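Allantoin racemase (Pseudomonas fluorescens, PDB 5LG5) catalyses the interconversion of the two enantiomers of allantoin and, like its hydantoin racemase relatives, probably also racemises 5-monosubstituted hydantoins. Local coordinates at residues E[155-160]-E[188-193]; E[173-178]-E[195-200]. All blocks are in the same frame, centred on the assembly; numbering follows the deposited sequence.

The two interactions lie about 11 Å apart, centre to centre. Along the chain their segments alternate: 155-160, 173-178, 188-193, 195-200. Interaction 2 joins strand 175-179 to strand 198-199 at one margin of the parallel sheet that also holds strands 110-114 and 136-141. Helix 187-194 is the crossover between these two strands. Interaction 1 sets that helix beside helix 153-171, which leads into strand 175-179. I190 connects the two contacts, since its CD1 lies 3.5 Å from L178 CD2. Together they place helices 153-171 and 187-194 side by side at the 198-199 margin of the sheet, within the racemase fold.

Interaction 1 (E[155-160]-E[188-193]); sequences AAMEAI and EQIRQR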
loop_
_atom_site.group_PDB
_atom_site.type_symbol
_atom_site.label_atom_id
_atom_site.label_comp_id
_atom_site.label_asym_id
_atom_site.label_seq_id
_atom_site.Cartn_x
_atom_site.Cartn_y
_atom_site.Cartn_z
ATOM N N ALA E 155 -15.384 36.084 -0.109
ATOM C CA ALA E 155 -15.669 34.961 -0.987
ATOM C C ALA E 155 -14.670 33.832 -0.755
ATOM O O ALA E 155 -15.042 32.652 -0.761
ATOM C CB ALA E 155 -15.625 35.407 -2.437
ATOM N N ALA E 156 -13.412 34.201 -0.519
ATOM C CA ALA E 156 -12.363 33.214 -0.293
ATOM C C ALA E 156 -12.642 32.379 0.949
ATOM O O ALA E 156 -12.598 31.145 0.905
ATOM C CB ALA E 156 -11.013 33.904 -0.159
ATOM N N MET E 157 -12.949 33.061 2.045
ATOM C CA MET E 157 -13.223 32.404 3.308
ATOM C C MET E 157 -14.414 31.448 3.179
ATOM O O MET E 157 -14.381 30.317 3.671
ATOM C CB MET E 157 -13.455 33.466 4.383
ATOM C CG MET E 157 -13.985 32.936 5.694
ATOM S SD MET E 157 -12.950 31.738 6.557
ATOM C CE MET E 157 -11.481 32.719 6.824
ATOM N N GLU E 158 -15.469 31.907 2.518
ATOM C CA GLU E 158 -16.634 31.064 2.303
ATOM C C GLU E 158 -16.326 29.815 1.470
ATOM O O GLU E 158 -16.798 28.722 1.793
ATOM C CB GLU E 158 -17.759 31.880 1.659
ATOM C CG GLU E 158 -19.122 31.226 1.738
ATOM C CD GLU E 158 -19.528 30.795 3.141
ATOM O OE1 GLU E 158 -19.253 31.526 4.119
ATOM O OE2 GLU E 158 -20.142 29.712 3.263
ATOM N N ALA E 159 -15.543 29.971 0.408
ATOM C CA ALA E 159 -15.184 28.837 -0.440
ATOM C C ALA E 159 -14.368 27.806 0.343
ATOM O O ALA E 159 -14.544 26.595 0.171
ATOM C CB ALA E 159 -14.414 29.309 -1.659
ATOM N N ILE E 160 -13.479 28.299 1.200
ATOM C CA ILE E 160 -12.668 27.436 2.038
ATOM C C ILE E 160 -13.579 26.715 3.033
ATOM O O ILE E 160 -13.520 25.487 3.162
ATOM C CB ILE E 160 -11.581 28.239 2.792
ATOM C CG1 ILE E 160 -10.586 28.872 1.822
ATOM C CG2 ILE E 160 -10.860 27.363 3.820
ATOM C CD1 ILE E 160 -9.594 29.814 2.504
ATOM N N GLU E 188 -8.799 30.092 12.882
ATOM C CA GLU E 188 -9.719 30.321 13.989
ATOM C C GLU E 188 -11.141 30.525 13.455
ATOM O O GLU E 188 -12.101 29.957 13.975
ATOM C CB GLU E 188 -9.246 31.493 14.873
ATOM C CG GLU E 188 -8.004 31.190 15.749
ATOM C CD GLU E 188 -6.664 31.196 14.993
ATOM O OE1 GLU E 188 -5.622 30.866 15.616
ATOM O OE2 GLU E 188 -6.636 31.530 13.784
ATOM N N GLN E 189 -11.263 31.299 12.388
ATOM C CA GLN E 189 -12.571 31.563 11.810
ATOM C C GLN E 189 -13.181 30.281 11.238
ATOM O O GLN E 189 -14.378 30.028 11.398
ATOM C CB GLN E 189 -12.462 32.648 10.729
ATOM C CG GLN E 189 -11.802 33.938 11.203
ATOM C CD GLN E 189 -10.436 34.174 10.584
ATOM O OE1 GLN E 189 -9.489 33.423 10.834
ATOM N NE2 GLN E 189 -10.323 35.226 9.774
ATOM N N ILE E 190 -12.356 29.478 10.565
ATOM C CA ILE E 190 -12.798 28.191 10.004
ATOM C C ILE E 190 -13.190 27.209 11.103
ATOM O O ILE E 190 -14.179 26.478 10.969
ATOM C CB ILE E 190 -11.713 27.576 9.086
ATOM C CG1 ILE E 190 -11.411 28.535 7.939
ATOM C CG2 ILE E 190 -12.159 26.229 8.534
ATOM C CD1 ILE E 190 -10.130 28.227 7.227
ATOM N N ARG E 191 -12.399 27.177 12.178
ATOM C CA ARG E 191 -12.715 26.341 13.342
ATOM C C ARG E 191 -14.095 26.683 13.890
ATOM O O ARG E 191 -14.926 25.797 14.121
ATOM C CB ARG E 191 -11.687 26.535 14.457
ATOM C CG ARG E 191 -12.002 25.731 15.721
ATOM C CD ARG E 191 -11.273 26.319 16.922
ATOM N NE ARG E 191 -11.536 27.758 16.988
ATOM C CZ ARG E 191 -10.630 28.682 17.293
ATOM N NH1 ARG E 191 -9.385 28.327 17.594
ATOM N NH2 ARG E 191 -10.975 29.967 17.308
ATOM N N GLN E 192 -14.326 27.975 14.100
ATOM C CA GLN E 192 -15.597 28.456 14.629
ATOM C C GLN E 192 -16.742 28.090 13.698
ATOM O O GLN E 192 -17.836 27.747 14.137
ATOM C CB GLN E 192 -15.550 29.969 14.859
ATOM C CG GLN E 192 -14.825 30.388 16.129
ATOM C CD GLN E 192 -15.436 29.784 17.393
ATOM O OE1 GLN E 192 -15.169 28.628 17.743
ATOM N NE2 GLN E 192 -16.299 30.552 18.055
ATOM N N ARG E 193 -16.459 28.146 12.402
ATOM C CA ARG E 193 -17.457 27.899 11.375
ATOM C C ARG E 193 -17.695 26.396 11.133
ATOM O O ARG E 193 -18.758 26.015 10.647
ATOM C CB ARG E 193 -17.057 28.655 10.093
ATOM C CG ARG E 193 -17.314 30.177 10.179
ATOM C CD ARG E 193 -16.689 30.991 9.025
ATOM N NE ARG E 193 -17.500 31.107 7.802
ATOM C CZ ARG E 193 -17.387 32.113 6.932
ATOM N NH1 ARG E 193 -16.551 33.112 7.195
ATOM N NH2 ARG E 193 -18.145 32.167 5.841
#
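As modelled, the guanidinium of R193 meets the carboxylate of E158 at its edge, close to its own plane, while M157 approaches it obliquely. E158 and R193 form a salt bridge through OE1 and NH2. These two atoms are modelled too close together, so the detail of the pair is doubtful. M157 has the largest share of the contact. Its CG is anti to the backbone N (chi1 170°), and the chain then bends at chi2 and chi3. M157 CG comes within 3.0 Å of R193 NH1, which is short and shares the doubt over the guanidinium. M157 SD rests 3.8 Å from I190 CG1, and M157 CE is 4.0 Å from Q189 CB. Deeper in, I160 CG2 meets I190 CD1 at 3.6 Å, with the two side chains crossing at about a right angle. The contact thus grades from a buried apolar pair to a charged pair at the exposed side. The helix axes approach to 10.7 Å and cross at -49°. M157 also touches L186, and I160 touches S142 and M183 in loops. On the sheet side of helix 187-194, I190 and R191 pack on V198 of strand 198-199.

Interaction 2 (E[173-178]-E[195-200]); sequences AEVICL and GVPVVD
I176 and V198, then C177 and V199, pair as parallel strands, and three nearly straight backbone hydrogen bonds hold them. I176 N donates to P197 O, and L178 N to V199 O. V199 N donates to I176 O at 2.7 Å. I176 and V198 project from one face of the sheet. There I176 CB lies 4.1 Å from V198 CG2, and I176 CG1 meets V196 CG2 at 3.7 Å. V196 CG2 lies between its backbone N and carbonyl carbon, which turns it to I176 CG1. L178 CD2 reaches V198 CG1 at 3.9 Å, the two side chains crossing at about a right angle. C177 and V199 point to the other face, which helix 95-103 covers through T102 and A103. V175 CG1 touches V199 CG2 at 3.9 Å and also lies against P197 O. At the far end L178 CD1 packs against D200 CB and CG. D200 is the N-cap of helix 201-214: OD1 accepts from V202 N and OD2 from G185 N. E174 turns its carboxylate away, to H108 N and to T224 of the second subunit. Backbone bonds and aliphatic contacts thus join the strands of this beta-alpha-beta unit. The two buried carboxylates reach beyond the paired segments. One links the residue before strand 175-179 to the second subunit. The other ties the start of helix 201-214 back to the loop before helix 187-194.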
loop_
_atom_site.group_PDB
_atom_site.type_symbol
_atom_site.label_atom_id
_atom_site.label_comp_id
_atom_site.label_asym_id
_atom_site.label_seq_id
_atom_site.Cartn_x
_atom_site.Cartn_y
_atom_site.Cartn_z
ATOM N N ALA E 173 -13.257 13.864 7.529
ATOM C CA ALA E 173 -12.167 14.599 8.135
ATOM C C ALA E 173 -12.568 14.952 9.565
ATOM O O ALA E 173 -13.740 15.254 9.849
ATOM C CB ALA E 173 -11.881 15.867 7.350
ATOM N N GLU E 174 -11.597 14.950 10.465
ATOM C CA GLU E 174 -11.870 15.332 11.838
ATOM C C GLU E 174 -11.082 16.573 12.175
ATOM O O GLU E 174 -11.333 17.243 13.177
ATOM C CB GLU E 174 -11.521 14.190 12.779
ATOM C CG GLU E 174 -12.275 12.926 12.417
ATOM C CD GLU E 174 -12.071 11.824 13.408
ATOM O OE1 GLU E 174 -11.300 12.035 14.373
ATOM O OE2 GLU E 174 -12.694 10.749 13.226
ATOM N N VAL E 175 -10.115 16.867 11.315
ATOM C CA VAL E 175 -9.285 18.049 11.450
ATOM C C VAL E 175 -9.087 18.666 10.083
ATOM O O VAL E 175 -8.984 17.952 9.076
ATOM C CB VAL E 175 -7.904 17.706 12.073
ATOM C CG1 VAL E 175 -7.051 18.969 12.241
ATOM C CG2 VAL E 175 -8.074 16.996 13.413
ATOM N N ILE E 176 -9.045 19.992 10.040
ATOM C CA ILE E 176 -8.791 20.677 8.787
ATOM C C ILE E 176 -7.406 21.281 8.808
ATOM O O ILE E 176 -7.017 21.900 9.791
ATOM C CB ILE E 176 -9.806 21.796 8.533
ATOM C CG1 ILE E 176 -11.228 21.223 8.516
ATOM C CG2 ILE E 176 -9.478 22.491 7.242
ATOM C CD1 ILE E 176 -11.517 20.286 7.340
ATOM N N CYS E 177 -6.646 21.068 7.737
ATOM C CA CYS E 177 -5.385 21.775 7.537
ATOM C C CYS E 177 -5.542 22.849 6.479
ATOM O O CYS E 177 -6.094 22.588 5.412
ATOM C CB CYS E 177 -4.262 20.808 7.110
ATOM S SG CYS E 177 -3.831 19.547 8.327
ATOM N N LEU E 178 -5.075 24.055 6.781
ATOM C CA LEU E 178 -4.969 25.098 5.766
ATOM C C LEU E 178 -3.968 24.644 4.713
ATOM O O LEU E 178 -2.878 24.176 5.052
ATOM C CB LEU E 178 -4.509 26.405 6.400
ATOM C CG LEU E 178 -5.473 26.887 7.488
ATOM C CD1 LEU E 178 -5.090 28.279 7.979
ATOM C CD2 LEU E 178 -6.903 26.866 6.979
ATOM N N GLY E 195 -16.477 23.693 13.653
ATOM C CA GLY E 195 -16.510 22.921 14.885
ATOM C C GLY E 195 -15.472 21.813 15.030
ATOM O O GLY E 195 -15.629 20.924 15.878
ATOM N N VAL E 196 -14.416 21.856 14.214
ATOM C CA VAL E 196 -13.288 20.916 14.327
ATOM C C VAL E 196 -11.962 21.682 14.463
ATOM O O VAL E 196 -11.903 22.862 14.118
ATOM C CB VAL E 196 -13.239 19.928 13.128
ATOM C CG1 VAL E 196 -14.579 19.252 12.955
ATOM C CG2 VAL E 196 -12.829 20.646 11.846
ATOM N N PRO E 197 -10.904 21.032 14.994
ATOM C CA PRO E 197 -9.607 21.729 15.046
ATOM C C PRO E 197 -9.107 22.085 13.651
ATOM O O PRO E 197 -9.245 21.283 12.734
ATOM C CB PRO E 197 -8.664 20.691 15.669
ATOM C CG PRO E 197 -9.568 19.708 16.374
ATOM C CD PRO E 197 -10.821 19.666 15.543
ATOM N N VAL E 198 -8.548 23.280 13.495
ATOM C CA VAL E 198 -8.001 23.681 12.208
ATOM C C VAL E 198 -6.542 24.001 12.414
ATOM O O VAL E 198 -6.190 24.761 13.314
ATOM C CB VAL E 198 -8.724 24.905 11.618
ATOM C CG1 VAL E 198 -8.152 25.244 10.254
ATOM C CG2 VAL E 198 -10.209 24.631 11.498
ATOM N N VAL E 199 -5.682 23.400 11.602
ATOM C CA VAL E 199 -4.256 23.601 11.786
ATOM C C VAL E 199 -3.712 24.547 10.723
ATOM O O VAL E 199 -3.975 24.384 9.540
ATOM C CB VAL E 199 -3.493 22.268 11.773
ATOM C CG1 VAL E 199 -2.019 22.506 12.036
ATOM C CG2 VAL E 199 -4.056 21.347 12.838
ATOM N N ASP E 200 -2.988 25.560 11.182
ATOM C CA ASP E 200 -2.283 26.490 10.321
ATOM C C ASP E 200 -0.845 26.002 10.250
ATOM O O ASP E 200 -0.126 26.041 11.256
ATOM C CB ASP E 200 -2.330 27.907 10.924
ATOM C CG ASP E 200 -1.666 28.962 10.035
ATOM O OD1 ASP E 200 -1.056 28.617 8.997
ATOM O OD2 ASP E 200 -1.710 30.152 10.415
#